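Local coordinates for protein-tyrosine-phosphatase PTP1 (Arabidopsis thaliana, PDB 6KRW), which removes phosphate from phosphotyrosine in proteins and acts on MAP kinases such as MPK6, modulating plant defence responses, at residues P80-S85 with T116-W121. Residues are numbered along the deposited sequence; the frame is centred on the assembly and turned at random.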
# COMPACT_ATOMS: atom_id res chain seq x y z
N PRO A 80 -7.59 -16.95 -13.91
CA PRO A 80 -8.33 -18.11 -13.39
C PRO A 80 -8.12 -18.40 -11.90
O PRO A 80 -7.17 -17.91 -11.31
CB PRO A 80 -7.77 -19.28 -14.22
CG PRO A 80 -6.36 -18.85 -14.55
CD PRO A 80 -6.46 -17.35 -14.75
N CYS A 81 -9.00 -19.20 -11.32
CA CYS A 81 -8.92 -19.60 -9.90
C CYS A 81 -9.28 -21.08 -9.77
O CYS A 81 -10.14 -21.54 -10.53
CB CYS A 81 -9.86 -18.76 -9.04
SG CYS A 81 -9.86 -19.25 -7.31
N LYS A 82 -8.68 -21.77 -8.82
CA LYS A 82 -8.79 -23.25 -8.77
C LYS A 82 -10.16 -23.67 -8.21
O LYS A 82 -10.53 -24.81 -8.44
CB LYS A 82 -7.63 -23.86 -7.98
CG LYS A 82 -7.25 -23.19 -6.67
CD LYS A 82 -5.84 -23.53 -6.24
CE LYS A 82 -5.45 -22.94 -4.90
NZ LYS A 82 -5.91 -23.78 -3.77
N ASP A 83 -10.87 -22.78 -7.52
CA ASP A 83 -12.13 -23.17 -6.83
C ASP A 83 -13.23 -22.16 -7.18
O ASP A 83 -13.20 -21.04 -6.64
CB ASP A 83 -11.91 -23.24 -5.33
CG ASP A 83 -13.17 -23.55 -4.54
OD1 ASP A 83 -14.21 -23.86 -5.18
OD2 ASP A 83 -13.10 -23.46 -3.30
N SER A 84 -14.19 -22.54 -8.03
CA SER A 84 -15.20 -21.57 -8.49
C SER A 84 -16.10 -21.11 -7.33
O SER A 84 -16.58 -19.96 -7.37
CB SER A 84 -16.01 -22.11 -9.66
OG SER A 84 -16.98 -23.04 -9.22
N SER A 85 -16.31 -21.96 -6.31
CA SER A 85 -17.15 -21.59 -5.14
C SER A 85 -16.51 -20.41 -4.38
O SER A 85 -17.24 -19.66 -3.73
CB SER A 85 -17.40 -22.77 -4.24
OG SER A 85 -16.18 -23.20 -3.66
N THR A 116 -2.64 -18.66 2.24
CA THR A 116 -3.00 -17.72 1.13
C THR A 116 -1.76 -17.25 0.38
O THR A 116 -1.87 -16.32 -0.44
CB THR A 116 -3.85 -16.54 1.61
OG1 THR A 116 -3.11 -15.63 2.43
CG2 THR A 116 -5.07 -17.00 2.38
N MET A 117 -0.60 -17.85 0.64
CA MET A 117 0.61 -17.39 -0.08
C MET A 117 0.57 -17.74 -1.57
O MET A 117 1.02 -16.91 -2.38
CB MET A 117 1.86 -17.97 0.58
CG MET A 117 2.03 -17.49 1.99
SD MET A 117 3.53 -18.09 2.77
CE MET A 117 3.32 -17.38 4.40
N GLU A 118 0.04 -18.91 -1.95
CA GLU A 118 -0.11 -19.20 -3.40
C GLU A 118 -1.09 -18.18 -4.00
O GLU A 118 -0.80 -17.66 -5.09
CB GLU A 118 -0.58 -20.63 -3.67
CG GLU A 118 -0.59 -20.95 -5.15
CD GLU A 118 -1.02 -22.37 -5.50
OE1 GLU A 118 -1.20 -22.64 -6.71
OE2 GLU A 118 -1.20 -23.18 -4.57
N ASP A 119 -2.18 -17.90 -3.30
CA ASP A 119 -3.16 -16.88 -3.76
C ASP A 119 -2.47 -15.53 -3.98
O ASP A 119 -2.70 -14.87 -5.02
CB ASP A 119 -4.30 -16.72 -2.75
CG ASP A 119 -5.21 -17.94 -2.62
OD1 ASP A 119 -5.19 -18.81 -3.55
OD2 ASP A 119 -5.91 -18.04 -1.59
N PHE A 120 -1.64 -15.14 -3.02
CA PHE A 120 -0.91 -13.86 -3.13
C PHE A 120 -0.02 -13.83 -4.37
O PHE A 120 -0.06 -12.85 -5.14
CB PHE A 120 -0.09 -13.60 -1.86
CG PHE A 120 0.75 -12.36 -1.94
CD1 PHE A 120 0.23 -11.12 -1.62
CD2 PHE A 120 2.09 -12.45 -2.33
CE1 PHE A 120 1.02 -9.98 -1.71
CE2 PHE A 120 2.86 -11.31 -2.43
CZ PHE A 120 2.35 -10.08 -2.09
N TRP A 121 0.83 -14.85 -4.56
CA TRP A 121 1.74 -14.82 -5.71
C TRP A 121 0.97 -14.96 -7.02
O TRP A 121 1.41 -14.35 -8.01
CB TRP A 121 2.84 -15.87 -5.55
CG TRP A 121 3.85 -15.43 -4.54
CD1 TRP A 121 4.12 -16.01 -3.33
CD2 TRP A 121 4.72 -14.30 -4.66
NE1 TRP A 121 5.12 -15.32 -2.69
CE2 TRP A 121 5.51 -14.27 -3.48
CE3 TRP A 121 4.91 -13.32 -5.64
CZ2 TRP A 121 6.47 -13.28 -3.27
CZ3 TRP A 121 5.87 -12.34 -5.43
CH2 TRP A 121 6.62 -12.32 -4.25
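Lys-82 reaches over to Glu-118 and Asp-119 on the first turn of helix 117-126. Its CB already points at the helix, but CB and CG still lie beyond contact range. From CG the chain runs on nearly straight (chi3 -177°). CE does the touching. Lys-82 CE lies 4.3 Å from Glu-118 OE2 and 4.4 Å from Asp-119 OD1, and the two oxygens are seen from CE at roughly a right angle. The last torsion (chi4 83°) turns NZ out of the line of the chain. Lys-82 NZ stays 4.8 Å from Glu-118 OE2 and 5.0 Å from Asp-119 OD1, so no salt bridge forms. The attraction is probably loose and electrostatic, and the lysine is exposed and poorly ordered. Glu-118 meets it with a fully extended side chain.

Within the loop, Ser-85 OG donates to Asp-83 OD1 at 2.6 Å, from the syn side, 24° out of the carboxylate plane. This surface contact lies away from the active site. It joins the loop between strands 75-77 and 89-90 to the start of helix 117-126. Pro-80 O accepts a hydrogen bond from Gln-126 NE2 at that helix's other end, while Glu-118 also touches Phe-160 on edge strand 158-160.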